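PDB 4QAN: hypothetical protein, which is of unknown function but adopts a cystatin-like fold, as a divergent member of the NTF2-like superfamily, and binds metal ions. Local coordinates for residues P221-E233 and E300-P312. Sequence-based numbering, arbitrary orientation.
Sequences PQRAVEQFIYAIE and EYMVYLDLIKVIP
Leu307 and Val310 reach from the strand to the face of helix 221-233 turned toward it, and with them begins the helix-on-sheet packing of a cystatin-like, NTF2-like domain, in which a helix lies across a curled sheet. Here helix and strand run nearly antiparallel, at 163°, with their axes 8.6 Å apart. Leu307 leads with CD2, which sits 3.8 Å from Glu226 CA and also touches Val225 CG1 and Ile229 CG1, its side chain crossing those of Val225 and Ile229 at about a right angle. Val310 splits its branches, CG2 meeting Val225 CG1 at 3.8 Å while CG1, anti to its own backbone N (chi1 -180°), lies against Gln222 CG. Further along, Ile232 CG2 rests on Leu305 CD2 and, at 4.3 Å, on the selenium of Met302. The bulge at Ile308 and Lys309, both paired with Leu328, adds a residue between Leu307 and Val310, so that both can point at the helix.

At the far end the contact turns polar. Glu233, extended beyond CG, brings OE2 within 2.6 Å of Leu305 O, close enough that the acid is probably protonated and donating; Asp306 OD1 nearby would probably favour protonation. With an alanine in place of Glu233, Leu305 O is likely to lose this close partner and the bridging water its acceptor. That water donates to Glu233 OE2 and accepts from Leu307 N at 3.0 Å.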
# COMPACT_ATOMS: atom_id res chain seq x y z
N PRO A 221 19.40 -14.33 -13.29
CA PRO A 221 19.16 -13.30 -12.27
C PRO A 221 19.30 -11.88 -12.85
O PRO A 221 18.45 -11.02 -12.59
CB PRO A 221 20.19 -13.62 -11.18
CG PRO A 221 21.21 -14.49 -11.81
CD PRO A 221 20.52 -15.21 -12.94
N GLN A 222 20.33 -11.64 -13.65
CA GLN A 222 20.50 -10.34 -14.33
C GLN A 222 19.25 -9.91 -15.12
O GLN A 222 18.85 -8.75 -15.07
CB GLN A 222 21.71 -10.37 -15.27
CG GLN A 222 23.07 -10.53 -14.59
CD GLN A 222 23.59 -11.96 -14.59
OE1 GLN A 222 22.81 -12.93 -14.62
NE2 GLN A 222 24.91 -12.11 -14.55
N ARG A 223 18.65 -10.84 -15.86
CA ARG A 223 17.50 -10.52 -16.70
C ARG A 223 16.27 -10.17 -15.86
O ARG A 223 15.44 -9.35 -16.26
CB ARG A 223 17.21 -11.65 -17.68
CG ARG A 223 16.18 -11.28 -18.74
CD ARG A 223 15.96 -12.41 -19.71
NE ARG A 223 17.20 -12.85 -20.34
CZ ARG A 223 17.33 -13.97 -21.04
NH1 ARG A 223 16.31 -14.78 -21.22
NH2 ARG A 223 18.50 -14.27 -21.57
N ALA A 224 16.17 -10.76 -14.68
CA ALA A 224 15.10 -10.40 -13.75
C ALA A 224 15.21 -8.93 -13.36
O ALA A 224 14.22 -8.20 -13.39
CB ALA A 224 15.15 -11.28 -12.51
N VAL A 225 16.44 -8.51 -13.03
CA VAL A 225 16.73 -7.14 -12.65
C VAL A 225 16.50 -6.20 -13.83
O VAL A 225 15.90 -5.13 -13.67
CB VAL A 225 18.18 -7.01 -12.12
CG1 VAL A 225 18.53 -5.56 -11.84
CG2 VAL A 225 18.35 -7.85 -10.86
N GLU A 226 16.96 -6.62 -15.01
CA GLU A 226 16.78 -5.84 -16.24
C GLU A 226 15.30 -5.57 -16.56
O GLU A 226 14.93 -4.44 -16.87
CB GLU A 226 17.47 -6.51 -17.43
CG GLU A 226 19.00 -6.37 -17.39
CD GLU A 226 19.76 -7.52 -18.07
OE1 GLU A 226 19.13 -8.36 -18.77
OE2 GLU A 226 21.01 -7.61 -17.91
N GLN A 227 14.46 -6.59 -16.45
CA GLN A 227 13.06 -6.42 -16.83
C GLN A 227 12.28 -5.70 -15.78
O GLN A 227 11.30 -5.05 -16.11
CB GLN A 227 12.38 -7.74 -17.16
CG GLN A 227 12.67 -8.27 -18.56
CD GLN A 227 12.25 -7.29 -19.65
OE1 GLN A 227 13.09 -6.73 -20.33
NE2 GLN A 227 10.93 -7.07 -19.79
N PHE A 228 12.67 -5.87 -14.51
CA PHE A 228 12.16 -5.07 -13.40
C PHE A 228 12.37 -3.57 -13.64
O PHE A 228 11.42 -2.79 -13.58
CB PHE A 228 12.86 -5.54 -12.12
CG PHE A 228 12.61 -4.68 -10.90
CD1 PHE A 228 11.39 -4.73 -10.23
CD2 PHE A 228 13.62 -3.89 -10.37
CE1 PHE A 228 11.18 -3.98 -9.08
CE2 PHE A 228 13.40 -3.14 -9.22
CZ PHE A 228 12.18 -3.19 -8.58
N ILE A 229 13.60 -3.19 -13.97
CA ILE A 229 13.89 -1.79 -14.32
C ILE A 229 13.16 -1.33 -15.60
O ILE A 229 12.75 -0.19 -15.68
CB ILE A 229 15.42 -1.56 -14.40
CG1 ILE A 229 16.04 -1.78 -13.01
CG2 ILE A 229 15.75 -0.18 -14.95
CD1 ILE A 229 15.47 -0.93 -11.88
N TYR A 230 12.98 -2.21 -16.56
CA TYR A 230 12.24 -1.86 -17.77
C TYR A 230 10.78 -1.56 -17.42
O TYR A 230 10.20 -0.61 -17.95
CB TYR A 230 12.31 -2.99 -18.80
CG TYR A 230 11.50 -2.73 -20.07
CD1 TYR A 230 11.90 -1.77 -20.99
CD2 TYR A 230 10.32 -3.45 -20.35
CE1 TYR A 230 11.17 -1.52 -22.15
CE2 TYR A 230 9.58 -3.22 -21.50
CZ TYR A 230 10.00 -2.26 -22.40
OH TYR A 230 9.29 -2.03 -23.55
N ALA A 231 10.19 -2.38 -16.56
CA ALA A 231 8.84 -2.11 -16.05
C ALA A 231 8.70 -0.71 -15.42
O ALA A 231 7.73 0.02 -15.67
CB ALA A 231 8.44 -3.18 -15.05
N ILE A 232 9.67 -0.35 -14.60
CA ILE A 232 9.73 0.97 -13.97
C ILE A 232 9.80 2.08 -15.03
O ILE A 232 9.04 3.06 -14.97
CB ILE A 232 10.90 1.04 -12.96
CG1 ILE A 232 10.51 0.19 -11.72
CG2 ILE A 232 11.19 2.48 -12.55
CD1 ILE A 232 11.61 -0.06 -10.71
N GLU A 233 10.67 1.89 -16.02
CA GLU A 233 10.83 2.85 -17.13
C GLU A 233 9.52 3.07 -17.88
O GLU A 233 9.25 4.19 -18.32
CB GLU A 233 11.89 2.36 -18.11
CG GLU A 233 13.30 2.26 -17.54
CD GLU A 233 14.24 1.47 -18.42
OE1 GLU A 233 13.75 0.84 -19.38
OE2 GLU A 233 15.47 1.48 -18.17
N GLU A 300 7.99 11.40 -14.12
CA GLU A 300 8.08 11.44 -15.59
C GLU A 300 9.48 11.13 -16.13
O GLU A 300 9.62 10.76 -17.30
CB GLU A 300 7.64 12.80 -16.14
CG GLU A 300 8.65 13.90 -15.86
CD GLU A 300 8.18 15.30 -16.24
OE1 GLU A 300 7.21 15.44 -17.02
OE2 GLU A 300 8.82 16.26 -15.75
N TYR A 301 10.52 11.29 -15.30
CA TYR A 301 11.90 11.04 -15.73
C TYR A 301 12.41 9.62 -15.44
O TYR A 301 13.57 9.30 -15.76
CB TYR A 301 12.83 12.07 -15.12
CG TYR A 301 12.53 13.48 -15.54
CD1 TYR A 301 12.68 13.87 -16.86
CD2 TYR A 301 12.10 14.43 -14.62
CE1 TYR A 301 12.41 15.16 -17.27
CE2 TYR A 301 11.83 15.74 -15.02
CZ TYR A 301 11.99 16.10 -16.34
OH TYR A 301 11.74 17.38 -16.77
N MSE A 302 11.55 8.79 -14.86
CA MSE A 302 11.84 7.37 -14.68
C MSE A 302 12.06 6.67 -16.00
O MSE A 302 12.69 5.61 -16.05
CB MSE A 302 10.72 6.66 -13.89
CG MSE A 302 10.67 7.11 -12.44
SE MSE A 302 12.33 6.54 -11.53
CE MSE A 302 12.34 8.03 -10.26
N VAL A 303 11.57 7.24 -17.09
CA VAL A 303 11.84 6.68 -18.40
C VAL A 303 13.34 6.77 -18.75
O VAL A 303 13.81 6.09 -19.66
CB VAL A 303 10.98 7.36 -19.48
CG1 VAL A 303 11.42 8.78 -19.73
CG2 VAL A 303 11.05 6.56 -20.77
N TYR A 304 14.09 7.60 -18.04
CA TYR A 304 15.53 7.69 -18.22
C TYR A 304 16.29 7.13 -17.03
O TYR A 304 17.44 7.48 -16.80
CB TYR A 304 15.95 9.13 -18.51
CG TYR A 304 15.29 9.66 -19.76
CD1 TYR A 304 15.49 9.02 -20.99
CD2 TYR A 304 14.49 10.80 -19.73
CE1 TYR A 304 14.89 9.49 -22.14
CE2 TYR A 304 13.90 11.28 -20.89
CZ TYR A 304 14.11 10.62 -22.09
OH TYR A 304 13.52 11.07 -23.24
N LEU A 305 15.65 6.23 -16.28
CA LEU A 305 16.39 5.41 -15.36
C LEU A 305 16.93 4.24 -16.15
O LEU A 305 16.16 3.38 -16.59
CB LEU A 305 15.52 4.92 -14.22
CG LEU A 305 16.25 3.98 -13.27
CD1 LEU A 305 17.24 4.77 -12.45
CD2 LEU A 305 15.26 3.27 -12.38
N ASP A 306 18.25 4.22 -16.34
CA ASP A 306 18.93 3.18 -17.10
C ASP A 306 19.86 2.38 -16.23
O ASP A 306 20.60 2.90 -15.40
CB ASP A 306 19.77 3.80 -18.21
CG ASP A 306 18.95 4.13 -19.44
OD1 ASP A 306 18.27 3.21 -19.95
OD2 ASP A 306 19.00 5.29 -19.89
N LEU A 307 19.83 1.08 -16.48
CA LEU A 307 20.76 0.17 -15.89
C LEU A 307 22.03 0.13 -16.78
O LEU A 307 21.96 -0.12 -17.97
CB LEU A 307 20.06 -1.19 -15.83
CG LEU A 307 20.36 -2.21 -14.74
CD1 LEU A 307 20.26 -1.63 -13.34
CD2 LEU A 307 19.39 -3.35 -14.93
N ILE A 308 23.19 0.44 -16.21
CA ILE A 308 24.44 0.30 -16.95
C ILE A 308 24.93 -1.15 -16.89
O ILE A 308 25.42 -1.70 -17.87
CB ILE A 308 25.52 1.25 -16.38
CG1 ILE A 308 25.12 2.71 -16.61
CG2 ILE A 308 26.87 0.99 -17.04
CD1 ILE A 308 25.87 3.68 -15.73
N LYS A 309 24.80 -1.76 -15.72
CA LYS A 309 25.30 -3.10 -15.48
C LYS A 309 24.64 -3.73 -14.25
O LYS A 309 24.35 -3.05 -13.27
CB LYS A 309 26.81 -3.04 -15.27
CG LYS A 309 27.54 -4.32 -15.66
CD LYS A 309 29.00 -4.02 -15.95
CE LYS A 309 29.80 -5.28 -16.21
NZ LYS A 309 31.22 -4.90 -16.41
N VAL A 310 24.37 -5.04 -14.34
CA VAL A 310 23.96 -5.84 -13.19
C VAL A 310 25.12 -6.77 -12.81
O VAL A 310 25.49 -7.64 -13.59
CB VAL A 310 22.73 -6.68 -13.54
CG1 VAL A 310 22.29 -7.52 -12.33
CG2 VAL A 310 21.62 -5.75 -14.01
N ILE A 311 25.71 -6.56 -11.64
CA ILE A 311 27.00 -7.16 -11.33
C ILE A 311 26.91 -8.11 -10.14
O ILE A 311 26.45 -7.70 -9.08
CB ILE A 311 28.05 -6.09 -10.98
CG1 ILE A 311 28.07 -5.01 -12.06
CG2 ILE A 311 29.42 -6.73 -10.83
CD1 ILE A 311 28.85 -3.78 -11.65
N PRO A 312 27.39 -9.36 -10.30
CA PRO A 312 27.27 -10.29 -9.20
C PRO A 312 28.14 -9.89 -8.02
O PRO A 312 29.30 -9.45 -8.20
CB PRO A 312 27.78 -11.61 -9.80
CG PRO A 312 28.75 -11.18 -10.86
CD PRO A 312 28.13 -9.93 -11.44
O HOH W 1 17.83 -0.05 -18.43